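DnaD-like replication protein (Streptococcus mutans UA159, PDB 2ZC2) probably takes part in starting DNA replication, as a DnaB/DnaD-family protein, through a domain that is a compact all-helical fold and carries bound zinc here. Local coordinates at residues E8-E11 / M17-P20; E24-T29 / T53-I58; L44-F49 / Q59-N64. All coordinates share one frame; numbering follows the deposited sequence.

Contact 1. Residues E8-E11 / M17-P20; sequences EDFE and MLSP. With ZN (zinc ion), chain F.
Glu-11, on helix 5-14, reaches across to the loop that follows this helix and accepts a hydrogen bond from the backbone of Leu-18. The bond, from Leu-18 N to Glu-11 OE2, is 2.8 Å long and nearly straight, with 162° at the hydrogen. OE2 takes it on its anti lone pair, the one turned away from the other carboxylate oxygen. The side chain gets there with CG anti to the carbonyl carbon (chi1 -70°) and the rest extended, which carries OE2 to the loop backbone. Met-17 CA, of a selenomethionine, lies 3.3 Å from the same Glu-11 OE2.

Apolar contacts accompany this bond. Glu-11 CG meets Leu-18 CG at 3.8 Å, the two side chains slanting past each other. The branches of Leu-18 also reach Phe-10, whose CB is 4.0 Å from Leu-18 CD1. Helix 20-32 covers Leu-18 from beyond, through Leu-23 and Leu-26.

Metal binding falls on another side of the helix. Both oxygens of Asp-9 chelate a zinc ion, with OD2 at 2.3 Å and OD1 at nearly the same distance. Arg-41 hydrogen-bonds to OD2 and Arg-12 to OD1, which would fix the carboxylate's rotation and probably balance its charge.

Ser-19 begins the next helix: its OG N-caps helix 20-32 by bonding to Glu-22 N. Just ahead of this cap, a single carboxylate oxygen satisfies the Leu-18 amide, and the packing of Leu-18 on Glu-11 CG and Phe-10 CB adds an apolar hold to the polar one.

Contact 2. Residues E24-T29 / T53-I58; sequences EDLQKT and TNWNYI. With ZN (zinc ion), chain C.
Trp-55 spans the gap between the start of helix 55-67 and helix 20-32, meeting Asp-25 and Leu-26 with the far end of its indole. The backbones stay well apart here, 10.7 Å between Trp-55 CA and Asp-25 CA, and the ring bridges them because its CG stands anti to the backbone N (chi1 179°).

Van der Waals contacts carry the meeting. Asp-25 CB comes up to the ring edge, close to its plane, 3.7 Å from Trp-55 CZ2. The carboxylate and the indole lie almost parallel, 13° apart. Leu-26 approaches obliquely from the next position on the helix, with its CD1 3.6 Å from Trp-55 CH2. Phe-10 and Leu-18 pack on the same leucine, while Arg-16 touches the tryptophan.

Two polar side chains of helix 20-32 have partners of their own. Asp-25 OD2 binds a zinc ion at 2.0 Å; Asp-25 OD1, 2.7 Å from the metal, makes a long and at most weak second approach. Asp-25 CB abuts the indole edge, which places Trp-55 next to the zinc ligand. On the following turn, Thr-29 OG1 donates to Leu-26 O over 3.0 Å, the donor tilted 26° from the carbonyl plane. The backbone O of Thr-29 is in turn bonded to Thr-35 OG1.

Asn-54 sits at the N-cap of helix 55-67, so the indole leaves from the first turn of that helix. The result is an aromatic bridge between non-successive helices at the margin of the helical core of a DnaB/DnaD-family domain, with buried Leu-26 on its inner side and zinc-bound Asp-25 toward the surface.

Contact 3. Residues L44-F49 / Q59-N64; sequences LREAVF and QAILRN
Two successive helices, 37-50 and 55-67, meet where Ile-61 points from the second onto the first. The contact rests on one methyl group. Ile-61 CD1 lies 3.7 Å from the backbone N of Ala-47 and 3.8 Å from Glu-46 CG, and so is set against the helix surface between these two neighbours. Glu-46 CB is also near, 4.0 Å from Ile-61 CD1. Ala-47 CB, at 4.2 Å from the same Ile-61 CD1, is the looser of the side-chain approaches. The short alanine lets the isoleucine come close to the backbone, and the CA atoms of Ala-47 and Ile-61 are 7.9 Å apart.

Tyr-57 and Ile-61 are the first two positions of a YxxxIxxxW motif that is complete on helix 55-67. In DnaD this motif is linked to DNA binding, and it may do the same here; in this domain its isoleucine uses CD1 to pack on helix 37-50.

Torsions account for the reach. Ile-61 holds CG1 anti to the carbonyl carbon, and CD1 continues outward in a nearly extended line (chi2 166°). Glu-46 crosses it at about a right angle. Its methylenes do the touching, since the chain bends at chi2 (58°) and carries the carboxylate away from the isoleucine.

Tyr-57 and Ile-58, a turn earlier on the same helix, cover Ala-47 as well, and Ala-43 lies against both Ile-61 and Leu-62. Leu-44 turns away from helix segment 59-64 and packs on Asp-9, Phe-10 and Glu-13 of helix 5-14.

From the N terminus, contact 1 closes first: helix 5-14 turns back through a short loop whose end opens helix 20-32. Contact 2 then begins on that helix and closes a long excursion, through helix 37-50, at the start of helix 55-67. Contact 3 opens inside this excursion and closes beyond its end, so contacts 2 and 3 cross, while contact 1 stands before both in series. The three share a core. The ring of Phe-10 carries contact 1 on to Trp-55 and Ile-58 of contact 2, and Leu-44 ties contact 1 to contact 3. Ile-58 joins contacts 2 and 3, with its CG1 3.5 Å from Ala-47 CB.

Contact 1. Residues E8-E11 / M17-P20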
loop_
_atom_site.group_PDB
_atom_site.type_symbol
_atom_site.label_atom_id
_atom_site.label_comp_id
_atom_site.label_asym_id
_atom_site.label_seq_id
_atom_site.Cartn_x
_atom_site.Cartn_y
_atom_site.Cartn_z
ATOM N N GLU A 8 -1.733 -10.818 0.718
ATOM C CA GLU A 8 -1.179 -11.688 1.738
ATOM C C GLU A 8 -0.193 -10.949 2.670
ATOM O O GLU A 8 -0.214 -11.180 3.879
ATOM C CB GLU A 8 -0.544 -12.886 1.028
ATOM C CG GLU A 8 0.591 -13.613 1.711
ATOM C CD GLU A 8 1.295 -14.585 0.718
ATOM O OE1 GLU A 8 0.573 -15.396 0.072
ATOM O OE2 GLU A 8 2.563 -14.525 0.584
ATOM N N ASP A 9 0.628 -10.049 2.112
ATOM C CA ASP A 9 1.474 -9.142 2.920
ATOM C C ASP A 9 0.607 -8.307 3.889
ATOM O O ASP A 9 0.826 -8.306 5.088
ATOM C CB ASP A 9 2.326 -8.268 1.996
ATOM C CG ASP A 9 3.467 -9.065 1.365
ATOM O OD1 ASP A 9 3.752 -10.136 1.932
ATOM O OD2 ASP A 9 4.036 -8.683 0.316
ATOM N N PHE A 10 -0.406 -7.637 3.340
ATOM C CA PHE A 10 -1.322 -6.832 4.126
ATOM C C PHE A 10 -1.961 -7.582 5.260
ATOM O O PHE A 10 -1.990 -7.102 6.373
ATOM C CB PHE A 10 -2.388 -6.237 3.210
ATOM C CG PHE A 10 -1.999 -4.875 2.638
ATOM C CD1 PHE A 10 -1.158 -4.786 1.571
ATOM C CD2 PHE A 10 -2.454 -3.708 3.225
ATOM C CE1 PHE A 10 -0.767 -3.557 1.065
ATOM C CE2 PHE A 10 -2.106 -2.480 2.747
ATOM C CZ PHE A 10 -1.259 -2.394 1.639
ATOM N N GLU A 11 -2.475 -8.786 4.981
ATOM C CA GLU A 11 -3.221 -9.534 5.987
ATOM C C GLU A 11 -2.313 -10.036 7.039
ATOM O O GLU A 11 -2.649 -9.998 8.216
ATOM C CB GLU A 11 -3.978 -10.670 5.310
ATOM C CG GLU A 11 -5.104 -10.105 4.487
ATOM C CD GLU A 11 -5.970 -11.168 3.772
ATOM O OE1 GLU A 11 -5.453 -12.270 3.439
ATOM O OE2 GLU A 11 -7.155 -10.850 3.511
HETATM N N MSE A 17 -8.024 -10.399 7.925
HETATM C CA MSE A 17 -8.367 -10.420 6.518
HETATM C C MSE A 17 -8.724 -9.020 6.046
HETATM O O MSE A 17 -9.254 -8.226 6.818
HETATM C CB MSE A 17 -9.559 -11.347 6.276
HETATM C CG MSE A 17 -9.207 -12.815 6.279
HETATM SE SE MSE A 17 -10.781 -13.938 6.090
HETATM C CE MSE A 17 -11.790 -12.928 4.728
ATOM N N LEU A 18 -8.450 -8.718 4.781
ATOM C CA LEU A 18 -8.956 -7.473 4.251
ATOM C C LEU A 18 -10.464 -7.572 4.045
ATOM O O LEU A 18 -10.969 -8.606 3.615
ATOM C CB LEU A 18 -8.261 -7.095 2.945
ATOM C CG LEU A 18 -6.731 -6.946 3.088
ATOM C CD1 LEU A 18 -6.125 -6.322 1.858
ATOM C CD2 LEU A 18 -6.374 -6.162 4.385
ATOM N N SER A 19 -11.159 -6.484 4.346
ATOM C CA SER A 19 -12.568 -6.337 4.020
ATOM C C SER A 19 -12.753 -6.234 2.474
ATOM O O SER A 19 -11.816 -5.840 1.758
ATOM C CB SER A 19 -13.022 -5.031 4.677
ATOM O OG SER A 19 -12.788 -3.974 3.732
ATOM N N PRO A 20 -13.989 -6.520 1.941
ATOM C CA PRO A 20 -14.260 -6.233 0.524
ATOM C C PRO A 20 -13.890 -4.846 0.077
ATOM O O PRO A 20 -13.363 -4.679 -1.056
ATOM C CB PRO A 20 -15.768 -6.434 0.414
ATOM C CG PRO A 20 -16.015 -7.519 1.429
ATOM C CD PRO A 20 -15.138 -7.187 2.582
HETATM ZN ZN ZN F . 5.411 -10.494 0.454
#

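Contact 2. Residues E24-T29 / T53-I58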
loop_
_atom_site.group_PDB
_atom_site.type_symbol
_atom_site.label_atom_id
_atom_site.label_comp_id
_atom_site.label_asym_id
_atom_site.label_seq_id
_atom_site.Cartn_x
_atom_site.Cartn_y
_atom_site.Cartn_z
ATOM N N GLU A 24 -11.098 -4.006 -2.614
ATOM C CA GLU A 24 -11.470 -3.180 -3.764
ATOM C C GLU A 24 -10.627 -1.916 -3.863
ATOM O O GLU A 24 -10.212 -1.475 -4.937
ATOM C CB GLU A 24 -12.983 -2.833 -3.683
ATOM C CG GLU A 24 -13.289 -1.331 -4.020
ATOM C CD GLU A 24 -14.208 -0.603 -2.967
ATOM O OE1 GLU A 24 -13.680 0.060 -1.997
ATOM O OE2 GLU A 24 -15.465 -0.712 -3.145
ATOM N N ASP A 25 -10.336 -1.313 -2.716
ATOM C CA ASP A 25 -9.442 -0.152 -2.689
ATOM C C ASP A 25 -8.078 -0.469 -3.228
ATOM O O ASP A 25 -7.516 0.306 -4.001
ATOM C CB ASP A 25 -9.271 0.350 -1.256
ATOM C CG ASP A 25 -10.210 1.496 -0.920
ATOM O OD1 ASP A 25 -10.928 2.034 -1.797
ATOM O OD2 ASP A 25 -10.187 1.887 0.257
ATOM N N LEU A 26 -7.530 -1.588 -2.803
ATOM C CA LEU A 26 -6.235 -2.039 -3.335
ATOM C C LEU A 26 -6.261 -2.248 -4.855
ATOM O O LEU A 26 -5.351 -1.811 -5.551
ATOM C CB LEU A 26 -5.841 -3.342 -2.674
ATOM C CG LEU A 26 -4.527 -3.482 -1.905
ATOM C CD1 LEU A 26 -4.329 -2.279 -1.014
ATOM C CD2 LEU A 26 -4.477 -4.807 -1.109
ATOM N N GLN A 27 -7.301 -2.932 -5.360
ATOM C CA GLN A 27 -7.469 -3.155 -6.827
ATOM C C GLN A 27 -7.461 -1.867 -7.565
ATOM O O GLN A 27 -6.764 -1.720 -8.580
ATOM C CB GLN A 27 -8.745 -3.943 -7.179
ATOM C CG GLN A 27 -8.596 -5.416 -6.951
ATOM C CD GLN A 27 -9.902 -6.135 -6.681
ATOM O OE1 GLN A 27 -9.905 -7.284 -6.189
ATOM N NE2 GLN A 27 -11.026 -5.476 -6.981
ATOM N N LYS A 28 -8.232 -0.920 -7.032
ATOM C CA LYS A 28 -8.332 0.418 -7.602
ATOM C C LYS A 28 -7.010 1.160 -7.688
ATOM O O LYS A 28 -6.642 1.638 -8.767
ATOM C CB LYS A 28 -9.420 1.243 -6.878
ATOM C CG LYS A 28 -10.826 0.979 -7.490
ATOM C CD LYS A 28 -12.009 0.822 -6.498
ATOM C CE LYS A 28 -12.458 2.136 -5.870
ATOM N NZ LYS A 28 -11.890 3.425 -6.445
ATOM N N THR A 29 -6.287 1.246 -6.570
ATOM C CA THR A 29 -4.999 1.937 -6.539
ATOM C C THR A 29 -4.011 1.340 -7.538
ATOM O O THR A 29 -3.260 2.074 -8.198
ATOM C CB THR A 29 -4.352 1.958 -5.106
ATOM O OG1 THR A 29 -3.830 0.677 -4.788
ATOM C CG2 THR A 29 -5.334 2.310 -4.040
ATOM N N THR A 53 1.086 -0.257 12.020
ATOM C CA THR A 53 0.497 -1.094 11.010
ATOM C C THR A 53 -1.049 -0.966 11.139
ATOM O O THR A 53 -1.709 -1.760 11.798
ATOM C CB THR A 53 1.025 -2.569 11.032
ATOM O OG1 THR A 53 2.444 -2.586 11.193
ATOM C CG2 THR A 53 0.753 -3.253 9.663
ATOM N N ASN A 54 -1.586 0.056 10.502
ATOM C CA ASN A 54 -3.023 0.192 10.328
ATOM C C ASN A 54 -3.363 0.667 8.931
ATOM O O ASN A 54 -2.558 1.379 8.307
ATOM C CB ASN A 54 -3.653 1.093 11.421
ATOM C CG ASN A 54 -3.274 2.547 11.315
ATOM O OD1 ASN A 54 -2.566 3.077 12.190
ATOM N ND2 ASN A 54 -3.872 3.259 10.351
ATOM N N TRP A 55 -4.521 0.237 8.418
ATOM C CA TRP A 55 -4.924 0.586 7.035
ATOM C C TRP A 55 -4.719 2.025 6.661
ATOM O O TRP A 55 -4.117 2.323 5.652
ATOM C CB TRP A 55 -6.411 0.224 6.781
ATOM C CG TRP A 55 -6.859 0.589 5.354
ATOM C CD1 TRP A 55 -7.535 1.714 4.956
ATOM C CD2 TRP A 55 -6.635 -0.184 4.172
ATOM N NE1 TRP A 55 -7.779 1.661 3.616
ATOM C CE2 TRP A 55 -7.220 0.501 3.111
ATOM C CE3 TRP A 55 -6.003 -1.415 3.920
ATOM C CZ2 TRP A 55 -7.176 0.013 1.780
ATOM C CZ3 TRP A 55 -5.964 -1.917 2.597
ATOM C CH2 TRP A 55 -6.569 -1.213 1.552
ATOM N N ASN A 56 -5.304 2.939 7.447
ATOM C CA ASN A 56 -5.285 4.393 7.158
ATOM C C ASN A 56 -3.895 4.979 7.104
ATOM O O ASN A 56 -3.581 5.814 6.239
ATOM C CB ASN A 56 -6.104 5.173 8.218
ATOM C CG ASN A 56 -7.610 4.799 8.183
ATOM O OD1 ASN A 56 -8.039 4.003 7.372
ATOM N ND2 ASN A 56 -8.397 5.411 9.051
ATOM N N TYR A 57 -3.058 4.571 8.044
ATOM C CA TYR A 57 -1.644 5.012 8.014
ATOM C C TYR A 57 -0.906 4.625 6.739
ATOM O O TYR A 57 -0.209 5.446 6.121
ATOM C CB TYR A 57 -0.898 4.522 9.280
ATOM C CG TYR A 57 0.482 5.134 9.501
ATOM C CD1 TYR A 57 0.669 6.261 10.308
ATOM C CD2 TYR A 57 1.615 4.552 8.934
ATOM C CE1 TYR A 57 1.996 6.794 10.508
ATOM C CE2 TYR A 57 2.893 5.073 9.121
ATOM C CZ TYR A 57 3.090 6.186 9.887
ATOM O OH TYR A 57 4.386 6.637 10.095
ATOM N N ILE A 58 -1.045 3.382 6.317
ATOM C CA ILE A 58 -0.490 2.935 5.020
ATOM C C ILE A 58 -1.018 3.763 3.855
ATOM O O ILE A 58 -0.284 4.263 3.029
ATOM C CB ILE A 58 -0.858 1.409 4.815
ATOM C CG1 ILE A 58 -0.192 0.572 5.906
ATOM C CG2 ILE A 58 -0.410 0.920 3.383
ATOM C CD1 ILE A 58 -0.826 -0.821 6.169
HETATM ZN ZN ZN C . -11.647 3.274 0.549
#

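Contact 3. Residues L44-F49 / Q59-N64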
loop_
_atom_site.group_PDB
_atom_site.type_symbol
_atom_site.label_atom_id
_atom_site.label_comp_id
_atom_site.label_asym_id
_atom_site.label_seq_id
_atom_site.Cartn_x
_atom_site.Cartn_y
_atom_site.Cartn_z
ATOM N N LEU A 44 3.465 -0.278 2.951
ATOM C CA LEU A 44 3.199 -1.218 3.985
ATOM C C LEU A 44 4.507 -1.426 4.822
ATOM O O LEU A 44 4.462 -1.405 6.043
ATOM C CB LEU A 44 2.782 -2.578 3.389
ATOM C CG LEU A 44 2.618 -3.735 4.406
ATOM C CD1 LEU A 44 1.481 -3.395 5.377
ATOM C CD2 LEU A 44 2.204 -4.998 3.683
ATOM N N ARG A 45 5.618 -1.684 4.147
ATOM C CA ARG A 45 6.930 -1.803 4.808
ATOM C C ARG A 45 7.174 -0.653 5.745
ATOM O O ARG A 45 7.594 -0.855 6.861
ATOM C CB ARG A 45 8.086 -1.835 3.786
ATOM C CG ARG A 45 9.496 -2.145 4.449
ATOM C CD ARG A 45 10.624 -2.318 3.398
ATOM N NE ARG A 45 11.227 -1.008 3.177
ATOM C CZ ARG A 45 12.528 -0.709 3.295
ATOM N NH1 ARG A 45 13.444 -1.644 3.590
ATOM N NH2 ARG A 45 12.919 0.547 3.076
ATOM N N GLU A 46 6.998 0.564 5.238
ATOM C CA GLU A 46 7.276 1.781 6.017
ATOM C C GLU A 46 6.336 1.897 7.252
ATOM O O GLU A 46 6.751 2.259 8.356
ATOM C CB GLU A 46 7.198 2.993 5.103
ATOM C CG GLU A 46 7.441 4.263 5.803
ATOM C CD GLU A 46 8.809 4.253 6.476
ATOM O OE1 GLU A 46 9.830 3.924 5.783
ATOM O OE2 GLU A 46 8.819 4.552 7.709
ATOM N N ALA A 47 5.079 1.497 7.087
ATOM C CA ALA A 47 4.150 1.499 8.213
ATOM C C ALA A 47 4.653 0.466 9.288
ATOM O O ALA A 47 4.653 0.712 10.475
ATOM C CB ALA A 47 2.759 1.086 7.725
ATOM N N VAL A 48 5.008 -0.718 8.847
ATOM C CA VAL A 48 5.624 -1.694 9.728
ATOM C C VAL A 48 6.845 -1.109 10.466
ATOM O O VAL A 48 6.985 -1.320 11.666
ATOM C CB VAL A 48 6.012 -2.986 8.971
ATOM C CG1 VAL A 48 6.766 -3.987 9.901
ATOM C CG2 VAL A 48 4.770 -3.694 8.395
ATOM N N PHE A 49 7.754 -0.473 9.727
ATOM C CA PHE A 49 9.038 0.002 10.301
ATOM C C PHE A 49 8.752 1.084 11.326
ATOM O O PHE A 49 9.580 1.358 12.233
ATOM C CB PHE A 49 9.971 0.568 9.214
ATOM C CG PHE A 49 10.718 -0.488 8.412
ATOM C CD1 PHE A 49 10.468 -1.835 8.592
ATOM C CD2 PHE A 49 11.641 -0.100 7.462
ATOM C CE1 PHE A 49 11.147 -2.805 7.842
ATOM C CE2 PHE A 49 12.329 -1.060 6.744
ATOM C CZ PHE A 49 12.053 -2.418 6.935
ATOM N N GLN A 59 -2.324 3.952 3.797
ATOM C CA GLN A 59 -2.894 4.844 2.760
ATOM C C GLN A 59 -2.390 6.275 2.810
ATOM O O GLN A 59 -2.227 6.838 1.785
ATOM C CB GLN A 59 -4.443 4.875 2.775
ATOM C CG GLN A 59 -5.018 3.502 2.581
ATOM C CD GLN A 59 -4.591 2.910 1.210
ATOM O OE1 GLN A 59 -4.172 1.774 1.127
ATOM N NE2 GLN A 59 -4.713 3.708 0.142
ATOM N N ALA A 60 -2.205 6.861 3.997
ATOM C CA ALA A 60 -1.602 8.212 4.100
ATOM C C ALA A 60 -0.162 8.267 3.504
ATOM O O ALA A 60 0.225 9.218 2.780
ATOM C CB ALA A 60 -1.642 8.690 5.569
ATOM N N ILE A 61 0.629 7.235 3.784
ATOM C CA ILE A 61 1.936 7.113 3.113
ATOM C C ILE A 61 1.793 7.128 1.604
ATOM O O ILE A 61 2.474 7.907 0.948
ATOM C CB ILE A 61 2.821 5.899 3.622
ATOM C CG1 ILE A 61 3.089 5.981 5.103
ATOM C CG2 ILE A 61 4.132 5.823 2.834
ATOM C CD1 ILE A 61 3.658 4.633 5.762
ATOM N N LEU A 62 0.897 6.315 1.045
ATOM C CA LEU A 62 0.664 6.300 -0.389
ATOM C C LEU A 62 0.208 7.656 -0.932
ATOM O O LEU A 62 0.637 8.059 -2.024
ATOM C CB LEU A 62 -0.368 5.237 -0.801
ATOM C CG LEU A 62 0.175 3.826 -0.689
ATOM C CD1 LEU A 62 -0.951 2.830 -0.793
ATOM C CD2 LEU A 62 1.305 3.623 -1.748
ATOM N N ARG A 63 -0.670 8.343 -0.185
ATOM C CA ARG A 63 -1.170 9.682 -0.590
ATOM C C ARG A 63 -0.092 10.725 -0.577
ATOM O O ARG A 63 -0.019 11.549 -1.463
ATOM C CB ARG A 63 -2.330 10.176 0.309
ATOM C CG ARG A 63 -3.601 9.599 -0.049
ATOM C CD ARG A 63 -4.755 10.398 0.581
ATOM N NE ARG A 63 -4.535 10.521 2.004
ATOM C CZ ARG A 63 -4.993 9.650 2.898
ATOM N NH1 ARG A 63 -5.728 8.634 2.506
ATOM N NH2 ARG A 63 -4.756 9.858 4.190
ATOM N N ASN A 64 0.726 10.742 0.454
ATOM C CA ASN A 64 1.855 11.657 0.428
ATOM C C ASN A 64 2.740 11.403 -0.811
ATOM O O ASN A 64 3.086 12.354 -1.507
ATOM C CB ASN A 64 2.641 11.613 1.736
ATOM C CG ASN A 64 3.960 12.349 1.642
ATOM O OD1 ASN A 64 5.023 11.720 1.474
ATOM N ND2 ASN A 64 3.903 13.699 1.701
#